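Glutaredoxin (Chlorella sorokiniana, PDB 4I2U) binds glutathione in a thioredoxin fold and, as a glutaredoxin, probably catalyses glutathione-dependent thiol-disulfide exchange in cell redox homeostasis. Local coordinates at residues Q6-T11 with A56-Y61; N15-F20 with S42-I47; F20-C25 with R69-V74. One frame throughout, in Å; residues are numbered along the deposited sequence. Where two conformers were deposited one is given.

Contact 1 (Q6-T11 with A56-Y61); sequences QLVDST and AAIQDY. With GSH (glutathione), chain B.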
loop_
_atom_site.group_PDB
_atom_site.type_symbol
_atom_site.label_atom_id
_atom_site.label_comp_id
_atom_site.label_asym_id
_atom_site.label_seq_id
_atom_site.Cartn_x
_atom_site.Cartn_y
_atom_site.Cartn_z
ATOM N N GLN A 6 10.707 9.100 -8.359
ATOM C CA GLN A 6 9.959 8.808 -9.578
ATOM C C GLN A 6 9.281 7.451 -9.473
ATOM O O GLN A 6 8.136 7.275 -9.903
ATOM C CB GLN A 6 10.882 8.848 -10.790
ATOM C CG GLN A 6 10.152 8.820 -12.124
ATOM C CD GLN A 6 11.106 8.814 -13.305
ATOM O OE1 GLN A 6 11.459 7.754 -13.826
ATOM N NE2 GLN A 6 11.536 10.001 -13.730
ATOM N N LEU A 7 9.987 6.477 -8.915
ATOM C CA LEU A 7 9.406 5.157 -8.712
ATOM C C LEU A 7 8.162 5.216 -7.840
ATOM O O LEU A 7 7.104 4.681 -8.192
ATOM C CB LEU A 7 10.438 4.221 -8.089
ATOM C CG LEU A 7 10.036 2.775 -7.775
ATOM C CD1 LEU A 7 9.180 2.611 -6.526
ATOM C CD2 LEU A 7 9.345 2.138 -8.961
ATOM N N VAL A 8 8.251 5.865 -6.688
ATOM C CA VAL A 8 7.111 5.905 -5.788
ATOM C C VAL A 8 5.953 6.668 -6.418
ATOM O O VAL A 8 4.813 6.179 -6.438
ATOM C CB VAL A 8 7.495 6.520 -4.431
ATOM C CG1 VAL A 8 6.270 6.753 -3.588
ATOM C CG2 VAL A 8 8.484 5.589 -3.701
ATOM N N ASP A 9 6.225 7.863 -6.938
ATOM C CA ASP A 9 5.160 8.692 -7.496
ATOM C C ASP A 9 4.455 7.975 -8.639
ATOM O O ASP A 9 3.216 7.954 -8.708
ATOM C CB ASP A 9 5.699 10.032 -8.000
ATOM C CG ASP A 9 6.185 10.957 -6.879
ATOM O OD1 ASP A 9 5.975 10.666 -5.686
ATOM O OD2 ASP A 9 6.745 12.020 -7.246
ATOM N N SER A 10 5.226 7.411 -9.556
ATOM C CA SER A 10 4.654 6.734 -10.715
ATOM C C SER A 10 3.888 5.490 -10.300
ATOM O O SER A 10 2.872 5.151 -10.896
ATOM C CB SER A 10 5.748 6.347 -11.706
ATOM O OG SER A 10 6.341 7.498 -12.278
ATOM N N THR A 11 4.380 4.796 -9.287
ATOM C CA THR A 11 3.717 3.580 -8.866
ATOM C C THR A 11 2.360 3.878 -8.237
ATOM O O THR A 11 1.365 3.196 -8.550
ATOM C CB THR A 11 4.598 2.773 -7.906
ATOM O OG1 THR A 11 5.800 2.391 -8.578
ATOM C CG2 THR A 11 3.888 1.512 -7.436
ATOM N N ALA A 56 16.246 1.371 0.618
ATOM C CA ALA A 56 16.440 2.395 1.645
ATOM C C ALA A 56 16.141 3.782 1.090
ATOM O O ALA A 56 15.575 4.635 1.795
ATOM C CB ALA A 56 17.841 2.325 2.203
ATOM N N ALA A 57 16.520 4.021 -0.159
ATOM C CA ALA A 57 16.220 5.302 -0.799
ATOM C C ALA A 57 14.718 5.479 -0.968
ATOM O O ALA A 57 14.181 6.590 -0.869
ATOM C CB ALA A 57 16.916 5.416 -2.145
ATOM N N ILE A 58 14.025 4.399 -1.289
ATOM C CA ILE A 58 12.579 4.459 -1.405
ATOM C C ILE A 58 11.947 4.748 -0.049
ATOM O O ILE A 58 11.037 5.571 0.059
ATOM C CB ILE A 58 12.022 3.167 -2.038
ATOM C CG1 ILE A 58 12.443 3.113 -3.511
ATOM C CG2 ILE A 58 10.506 3.102 -1.913
ATOM C CD1 ILE A 58 12.244 1.788 -4.151
ATOM N N GLN A 59 12.440 4.110 1.003
ATOM C CA GLN A 59 11.942 4.418 2.336
ATOM C C GLN A 59 12.194 5.868 2.708
ATOM O O GLN A 59 11.347 6.483 3.348
ATOM C CB GLN A 59 12.571 3.521 3.388
ATOM C CG GLN A 59 12.117 2.071 3.290
ATOM C CD GLN A 59 12.654 1.228 4.434
ATOM O OE1 GLN A 59 13.678 0.558 4.311
ATOM N NE2 GLN A 59 11.980 1.284 5.574
ATOM N N ASP A 60 13.349 6.403 2.325
ATOM C CA ASP A 60 13.654 7.812 2.566
ATOM C C ASP A 60 12.624 8.714 1.900
ATOM O O ASP A 60 12.155 9.678 2.507
ATOM C CB ASP A 60 15.041 8.155 2.017
ATOM C CG ASP A 60 16.169 7.619 2.850
ATOM O OD1 ASP A 60 15.936 7.232 4.015
ATOM O OD2 ASP A 60 17.305 7.629 2.319
ATOM N N TYR A 61 12.262 8.430 0.657
ATOM C CA TYR A 61 11.250 9.242 0.017
ATOM C C TYR A 61 9.906 9.035 0.687
ATOM O O TYR A 61 9.124 9.978 0.826
ATOM C CB TYR A 61 11.152 8.967 -1.478
ATOM C CG TYR A 61 10.071 9.809 -2.108
ATOM C CD1 TYR A 61 10.117 11.199 -2.061
ATOM C CD2 TYR A 61 8.977 9.210 -2.707
ATOM C CE1 TYR A 61 9.090 11.968 -2.625
ATOM C CE2 TYR A 61 7.952 9.961 -3.267
ATOM C CZ TYR A 61 8.015 11.341 -3.226
ATOM O OH TYR A 61 7.021 12.119 -3.805
HETATM N N1 GSH B . 2.687 -0.140 13.662
HETATM C CA1 GSH B . 3.402 -0.127 12.377
HETATM C C1 GSH B . 2.415 -0.568 11.328
HETATM O O11 GSH B . 1.259 -0.848 11.701
HETATM O O12 GSH B . 2.750 -0.614 10.117
HETATM C CB1 GSH B . 4.633 -1.021 12.505
HETATM C CG1 GSH B . 5.519 -1.012 11.264
HETATM C CD1 GSH B . 6.959 -1.359 11.601
HETATM O OE1 GSH B . 7.528 -0.890 12.590
HETATM N N2 GSH B . 7.592 -2.153 10.757
HETATM C CA2 GSH B . 9.016 -2.467 10.906
HETATM C C2 GSH B . 9.902 -1.487 10.172
HETATM O O2 GSH B . 9.449 -0.747 9.313
HETATM C CB2 GSH B . 9.296 -3.893 10.429
HETATM S SG2 GSH B . 8.560 -5.138 11.526
HETATM N N3 GSH B . 11.175 -1.439 10.537
HETATM C CA3 GSH B . 12.064 -0.437 10.000
HETATM C C3 GSH B . 12.477 -0.662 8.566
HETATM O O31 GSH B . 12.262 -1.749 7.992
HETATM O O32 GSH B . 13.041 0.312 8.015
#

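Contact 2 (N15-F20 with S42-I47); sequences NKVVIF and SKITAI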
loop_
_atom_site.group_PDB
_atom_site.type_symbol
_atom_site.label_atom_id
_atom_site.label_comp_id
_atom_site.label_asym_id
_atom_site.label_seq_id
_atom_site.Cartn_x
_atom_site.Cartn_y
_atom_site.Cartn_z
ATOM N N ASN A 15 -1.135 2.685 -10.273
ATOM C CA ASN A 15 -1.717 1.458 -9.740
ATOM C C ASN A 15 -2.626 1.826 -8.600
ATOM O O ASN A 15 -2.230 2.598 -7.740
ATOM C CB ASN A 15 -0.628 0.530 -9.234
ATOM C CG ASN A 15 0.353 0.169 -10.301
ATOM O OD1 ASN A 15 0.105 -0.741 -11.092
ATOM N ND2 ASN A 15 1.454 0.898 -10.372
ATOM N N LYS A 16 -3.834 1.286 -8.574
ATOM C CA LYS A 16 -4.829 1.701 -7.603
ATOM C C LYS A 16 -4.543 1.257 -6.176
ATOM O O LYS A 16 -4.961 1.918 -5.248
ATOM C CB LYS A 16 -6.204 1.176 -8.025
ATOM C CG LYS A 16 -6.737 1.771 -9.313
ATOM C CD LYS A 16 -7.026 3.239 -9.138
ATOM C CE LYS A 16 -7.648 3.834 -10.383
ATOM N NZ LYS A 16 -8.734 4.790 -10.050
ATOM N N VAL A 17 -3.905 0.109 -5.985
ATOM C CA VAL A 17 -3.672 -0.417 -4.648
ATOM C C VAL A 17 -2.210 -0.774 -4.554
ATOM O O VAL A 17 -1.745 -1.697 -5.240
ATOM C CB VAL A 17 -4.557 -1.638 -4.354
ATOM C CG1 VAL A 17 -4.279 -2.142 -2.965
ATOM C CG2 VAL A 17 -6.016 -1.265 -4.513
ATOM N N VAL A 18 -1.470 -0.016 -3.753
ATOM C CA VAL A 18 -0.033 -0.196 -3.626
ATOM C C VAL A 18 0.355 -0.392 -2.174
ATOM O O VAL A 18 -0.107 0.343 -1.294
ATOM C CB VAL A 18 0.719 1.034 -4.198
ATOM C CG1 VAL A 18 2.225 0.895 -4.022
ATOM C CG2 VAL A 18 0.377 1.224 -5.669
ATOM N N ILE A 19 1.220 -1.356 -1.913
ATOM C CA ILE A 19 1.765 -1.541 -0.580
ATOM C C ILE A 19 3.281 -1.633 -0.694
ATOM O O ILE A 19 3.813 -2.549 -1.339
ATOM C CB ILE A 19 1.132 -2.747 0.147
ATOM C CG1 ILE A 19 1.759 -2.895 1.527
ATOM C CG2 ILE A 19 1.227 -4.052 -0.671
ATOM C CD1 ILE A 19 0.964 -3.805 2.456
ATOM N N PHE A 20 3.979 -0.655 -0.129
ATOM C CA PHE A 20 5.433 -0.741 -0.006
ATOM C C PHE A 20 5.685 -1.590 1.216
ATOM O O PHE A 20 5.161 -1.304 2.294
ATOM C CB PHE A 20 6.047 0.659 0.116
ATOM C CG PHE A 20 5.883 1.475 -1.145
ATOM C CD1 PHE A 20 4.795 2.309 -1.316
ATOM C CD2 PHE A 20 6.793 1.371 -2.188
ATOM C CE1 PHE A 20 4.620 3.018 -2.487
ATOM C CE2 PHE A 20 6.627 2.072 -3.361
ATOM C CZ PHE A 20 5.547 2.894 -3.524
ATOM N N SER A 42 -3.156 -10.245 -7.549
ATOM C CA SER A 42 -2.685 -9.715 -8.826
ATOM C C SER A 42 -3.183 -8.288 -9.055
ATOM O O SER A 42 -2.760 -7.626 -10.006
ATOM C CB SER A 42 -3.138 -10.617 -9.955
ATOM O OG SER A 42 -4.545 -10.641 -9.970
ATOM N N LYS A 43 -4.077 -7.811 -8.187
ATOM C CA LYS A 43 -4.527 -6.414 -8.241
ATOM C C LYS A 43 -3.924 -5.545 -7.132
ATOM O O LYS A 43 -4.253 -4.368 -7.012
ATOM C CB LYS A 43 -6.051 -6.344 -8.161
ATOM C CG LYS A 43 -6.742 -7.080 -9.298
ATOM C CD LYS A 43 -6.340 -6.508 -10.651
ATOM C CE LYS A 43 -7.253 -6.999 -11.769
ATOM N NZ LYS A 43 -8.544 -6.268 -11.776
ATOM N N ILE A 44 -3.059 -6.136 -6.330
ATOM C CA ILE A 44 -2.348 -5.435 -5.268
ATOM C C ILE A 44 -0.900 -5.319 -5.724
ATOM O O ILE A 44 -0.246 -6.322 -5.997
ATOM C CB ILE A 44 -2.410 -6.233 -3.944
ATOM C CG1 ILE A 44 -3.856 -6.349 -3.441
ATOM C CG2 ILE A 44 -1.522 -5.587 -2.883
ATOM C CD1 ILE A 44 -4.090 -7.474 -2.420
ATOM N N THR A 45 -0.381 -4.104 -5.812
ATOM C CA THR A 45 0.989 -3.895 -6.254
ATOM C C THR A 45 1.872 -3.802 -5.012
ATOM O O THR A 45 1.924 -2.783 -4.329
ATOM C CB THR A 45 1.063 -2.628 -7.066
ATOM O OG1 THR A 45 0.173 -2.739 -8.176
ATOM C CG2 THR A 45 2.472 -2.381 -7.572
ATOM N N ALA A 46 2.552 -4.891 -4.688
ATOM C CA ALA A 46 3.399 -4.979 -3.508
ATOM C C ALA A 46 4.847 -4.815 -3.912
ATOM O O ALA A 46 5.409 -5.673 -4.609
ATOM C CB ALA A 46 3.207 -6.320 -2.826
ATOM N N ILE A 47 5.460 -3.745 -3.447
ATOM C CA ILE A 47 6.834 -3.394 -3.792
ATOM C C ILE A 47 7.696 -3.785 -2.587
ATOM O O ILE A 47 7.569 -3.175 -1.522
ATOM C CB ILE A 47 6.978 -1.884 -4.100
ATOM C CG1 ILE A 47 5.989 -1.394 -5.178
ATOM C CG2 ILE A 47 8.427 -1.566 -4.456
ATOM C CD1 ILE A 47 6.107 -2.083 -6.521
HETATM O O HOH W 1 -2.699 -1.997 -7.915
#

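Contact 3 (F20-C25 with R69-V74); sequences FSKTYC and RSVPRV. With GSH (glutathione), chain B.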
loop_
_atom_site.group_PDB
_atom_site.type_symbol
_atom_site.label_atom_id
_atom_site.label_comp_id
_atom_site.label_asym_id
_atom_site.label_seq_id
_atom_site.Cartn_x
_atom_site.Cartn_y
_atom_site.Cartn_z
ATOM N N PHE A 20 3.979 -0.655 -0.129
ATOM C CA PHE A 20 5.433 -0.741 -0.006
ATOM C C PHE A 20 5.685 -1.590 1.216
ATOM O O PHE A 20 5.161 -1.304 2.294
ATOM C CB PHE A 20 6.047 0.659 0.116
ATOM C CG PHE A 20 5.883 1.475 -1.145
ATOM C CD1 PHE A 20 4.795 2.309 -1.316
ATOM C CD2 PHE A 20 6.793 1.371 -2.188
ATOM C CE1 PHE A 20 4.620 3.018 -2.487
ATOM C CE2 PHE A 20 6.627 2.072 -3.361
ATOM C CZ PHE A 20 5.547 2.894 -3.524
ATOM N N SER A 21 6.483 -2.633 1.047
ATOM C CA SER A 21 6.520 -3.769 1.943
ATOM C C SER A 21 7.944 -4.260 2.129
ATOM O O SER A 21 8.857 -3.856 1.424
ATOM C CB SER A 21 5.644 -4.858 1.290
ATOM O OG SER A 21 5.699 -6.118 1.960
ATOM N N LYS A 22 8.131 -5.118 3.127
ATOM C CA LYS A 22 9.279 -6.023 3.185
ATOM C C LYS A 22 8.745 -7.412 3.431
ATOM O O LYS A 22 7.765 -7.599 4.156
ATOM C CB LYS A 22 10.277 -5.617 4.268
ATOM C CG LYS A 22 10.970 -4.330 3.914
ATOM C CD LYS A 22 11.943 -3.831 4.944
ATOM C CE LYS A 22 12.499 -2.477 4.542
ATOM N NZ LYS A 22 13.496 -1.983 5.510
ATOM N N THR A 23 9.366 -8.399 2.808
ATOM C CA THR A 23 8.809 -9.756 2.777
ATOM C C THR A 23 8.640 -10.379 4.153
ATOM O O THR A 23 7.738 -11.181 4.372
ATOM C CB THR A 23 9.650 -10.709 1.913
ATOM O OG1 THR A 23 10.979 -10.779 2.414
ATOM C CG2 THR A 23 9.650 -10.258 0.458
ATOM N N TYR A 24 9.507 -10.005 5.081
ATOM C CA TYR A 24 9.616 -10.632 6.389
ATOM C C TYR A 24 8.806 -9.946 7.488
ATOM O O TYR A 24 8.763 -10.431 8.617
ATOM C CB TYR A 24 11.079 -10.644 6.812
ATOM C CG TYR A 24 11.765 -9.293 6.829
ATOM C CD1 TYR A 24 11.462 -8.348 7.797
ATOM C CD2 TYR A 24 12.737 -8.966 5.879
ATOM C CE1 TYR A 24 12.105 -7.115 7.845
ATOM C CE2 TYR A 24 13.375 -7.732 5.916
ATOM C CZ TYR A 24 13.057 -6.829 6.914
ATOM O OH TYR A 24 13.703 -5.624 7.036
ATOM N N CYS A 25 8.168 -8.825 7.157
ATOM C CA CYS A 25 7.507 -7.998 8.162
ATOM C C CYS A 25 6.057 -8.419 8.412
ATOM O O CYS A 25 5.270 -8.505 7.476
ATOM C CB CYS A 25 7.536 -6.548 7.695
ATOM S SG CYS A 25 6.457 -5.423 8.629
ATOM N N ARG A 69 9.089 6.228 7.762
ATOM C CA ARG A 69 9.878 5.320 6.936
ATOM C C ARG A 69 9.459 3.876 7.059
ATOM O O ARG A 69 9.844 3.057 6.236
ATOM C CB ARG A 69 11.346 5.344 7.381
ATOM C CG ARG A 69 12.258 6.299 6.669
ATOM C CD ARG A 69 13.701 6.094 7.097
ATOM N NE ARG A 69 14.577 5.691 5.996
ATOM C CZ ARG A 69 15.145 4.491 5.870
ATOM N NH1 ARG A 69 14.911 3.528 6.755
ATOM N NH2 ARG A 69 15.946 4.247 4.845
ATOM N N SER A 70 8.712 3.535 8.103
ATOM C CA SER A 70 8.444 2.133 8.397
ATOM C C SER A 70 7.617 1.489 7.299
ATOM O O SER A 70 6.881 2.149 6.577
ATOM C CB SER A 70 7.717 1.988 9.726
ATOM O OG SER A 70 6.436 2.576 9.709
ATOM N N VAL A 71 7.727 0.175 7.187
ATOM C CA VAL A 71 6.876 -0.613 6.300
ATOM C C VAL A 71 5.804 -1.320 7.110
ATOM O O VAL A 71 6.033 -1.729 8.239
ATOM C CB VAL A 71 7.672 -1.629 5.451
ATOM C CG1 VAL A 71 8.541 -0.877 4.470
ATOM C CG2 VAL A 71 8.515 -2.564 6.325
ATOM N N PRO A 72 4.611 -1.475 6.541
ATOM C CA PRO A 72 4.266 -1.067 5.178
ATOM C C PRO A 72 3.823 0.391 5.073
ATOM O O PRO A 72 3.515 1.041 6.068
ATOM C CB PRO A 72 3.078 -1.978 4.836
ATOM C CG PRO A 72 2.405 -2.145 6.193
ATOM C CD PRO A 72 3.533 -2.246 7.184
ATOM N N ARG A 73 3.773 0.885 3.840
ATOM C CA ARG A 73 3.116 2.147 3.526
ATOM C C ARG A 73 2.141 1.847 2.410
ATOM O O ARG A 73 2.526 1.401 1.340
ATOM C CB ARG A 73 4.120 3.235 3.133
ATOM C CG ARG A 73 5.180 3.530 4.195
ATOM C CD ARG A 73 4.773 4.627 5.165
ATOM N NE ARG A 73 5.349 4.471 6.496
ATOM C CZ ARG A 73 5.149 5.325 7.489
ATOM N NH1 ARG A 73 4.447 6.439 7.285
ATOM N NH2 ARG A 73 5.665 5.080 8.681
ATOM N N VAL A 74 0.857 2.031 2.697
ATOM C CA VAL A 74 -0.229 1.606 1.811
ATOM C C VAL A 74 -0.902 2.823 1.185
ATOM O O VAL A 74 -1.200 3.817 1.873
ATOM C CB VAL A 74 -1.248 0.775 2.592
ATOM C CG1 VAL A 74 -2.352 0.276 1.698
ATOM C CG2 VAL A 74 -0.542 -0.398 3.285
HETATM N N1 GSH B . 2.687 -0.140 13.662
HETATM C CA1 GSH B . 3.402 -0.127 12.377
HETATM C C1 GSH B . 2.415 -0.568 11.328
HETATM O O11 GSH B . 1.259 -0.848 11.701
HETATM O O12 GSH B . 2.750 -0.614 10.117
HETATM C CB1 GSH B . 4.633 -1.021 12.505
HETATM C CG1 GSH B . 5.519 -1.012 11.264
HETATM C CD1 GSH B . 6.959 -1.359 11.601
HETATM O OE1 GSH B . 7.528 -0.890 12.590
HETATM N N2 GSH B . 7.592 -2.153 10.757
HETATM C CA2 GSH B . 9.016 -2.467 10.906
HETATM C C2 GSH B . 9.902 -1.487 10.172
HETATM O O2 GSH B . 9.449 -0.747 9.313
HETATM C CB2 GSH B . 9.296 -3.893 10.429
HETATM S SG2 GSH B . 8.560 -5.138 11.526
HETATM N N3 GSH B . 11.175 -1.439 10.537
HETATM C CA3 GSH B . 12.064 -0.437 10.000
HETATM C C3 GSH B . 12.477 -0.662 8.566
HETATM O O31 GSH B . 12.262 -1.749 7.992
HETATM O O32 GSH B . 13.041 0.312 8.015
#

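Contact 1 (Q6-T11 with A56-Y61)
Two helices that pack on the same face of the central sheet of the thioredoxin fold meet here: helix 3-14, the N-terminal helix of the glutaredoxin, and helix 55-66, whose far side lines the glutathione pocket. The axes of segments 6-11 and 56-61 cross at -64° and come no nearer than 10.0 Å, so side chains fill the space between them. V8 sits at the centre. Its CB lies 3.5 Å from Y61 CD2, and CG1, anti to the backbone N, lies in the ring plane at the edge of the tyrosine, so the valine meets the rim of the ring. Its other methyl, CG2, stands 3.7 Å from I58 CG2. L7 reaches in with one branch tip, CD1, which meets I58 CD1 at 4.0 Å. Beneath this apolar layer F20 of strand 17-21 touches L7, V8 and I58. Y61, its CG anti to the backbone N (chi1 179°), carries its ring past V8, so that its hydroxyl reaches D9. Y61 OH donates to D9 OD1 at 2.6 Å, on the syn lone pair of that oxygen, with the carboxylate turned 66° from the ring plane. The other oxygen, D9 OD2, forms a salt bridge with K5. On the far side of helix 55-66, Q59 NE2 donates to GSH O32 at 2.8 Å, while its OE1 accepts from K22. The short tyrosine-carboxylate bond gives an otherwise apolar interface one directional tie, and with the K5 salt bridge it probably stabilises D9 as an anion and fixes the rotation of its carboxylate.

Contact 2 (N15-F20 with S42-I47)
F20 and I47 stand side by side on one face of the sheet, pointing the same way, and the isoleucine brings CB to 3.8 Å from F20 CD2. V18 and T45 lie alongside each other on that same face, with V18 CG2 4.2 Å from T45 CB. I19 points to the other face, where its CG2, in the crowded position between backbone N and carbonyl carbon, meets A46 CB at 3.7 Å and also touches I44 CG2. Strands 17-21 and 45-48 run parallel, joined through helix 26-36 as the beta-alpha-beta unit of the thioredoxin fold. T45 N donates to V17 O at 2.8 Å, nearly straight at 170° and in the carbonyl plane; I19 N then bonds to T45 O, and I47 N to I19 O. An alanine in place of F20 lacks the ring and would probably leave I47 CB and CG1 without that packing partner and loosen helix 3-14, whose I12 also meets the ring. Near V17 and K43, a water accepts from V17 N and T45 OG1 and donates to K43 O at 3.0 Å. N15 crosses T45 at about a right angle, its CB 3.5 Å from T45 OG1, while its ND2 turns back to T11 O.

Contact 3 (F20-C25 with R69-V74)
Backbone hydrogen bonds join the two segments at one antiparallel, hydrogen-bonded pair, F20 with R73. F20 N donates to R73 O at 2.9 Å from above the carbonyl plane, whereas R73 N returns to F20 O in plane, on a lone pair. F20 O also faces P72 CA at 3.0 Å, a CA-H...O contact. Apolar packing centres on V71. Its CG2, held in the crowded position between backbone N and carbonyl carbon, meets the flank of K22, which crosses it at about a right angle with CG 3.9 Å away, and lies near C25 SG. The peptide bond before P72 is cis, the cis-proline loop of the thioredoxin fold, set here facing C25, the first cysteine of a CxxC sequence at a helix start. This loop presents the backbone of V71 to glutathione as a strand would: V71 N donates to GSH O2 at 2.9 Å, and GSH N2 donates to V71 O at 3.0 Å. One charged group, K22, bonds the ligand's glycyl carboxylate. Its extended chain brings NZ to 2.8 Å from GSH O31, and Q59 OE1 accepts from the same nitrogen. R69 NH1 lies farther off, 3.9 Å from GSH O32, and any electrostatic help from it is probably weakened by its salt bridge to D60. Between the sulfurs the contact is close but not covalent: C25 SG, anti to its backbone N (chi1 167°), stands 3.6 Å from GSH SG2. C25 also occupies the N-cap position of the following helix, and its side chain caps a backbone N there, which would be expected to favour the thiolate. Within 69-74, the guanidinium of R73 grips S70 side-on, NE to the carbonyl O and NH2 to OG.

How the contacts relate
Contacts 2 and 3 use the two edges of strand 17-21 and share F20: contact 2 adds a parallel neighbour, contact 3 an antiparallel one. Contact 1 joins two helices over the sheet. F20 ties them together, its ring under contact 1 and against I47, its backbone paired with R73. Contacts 1 and 3 are buried; contact 2 is only partly so, since strand 45-48 is an outermost strand. Chemistry follows place: apolar packing with one tyrosine-aspartate bond in contact 1, regular backbone pairing in contact 2, and polar ligand recognition in contact 3. Contacts 1 and 3 both touch glutathione and are also joined directly, by Q59 to K22 NZ and R69 O.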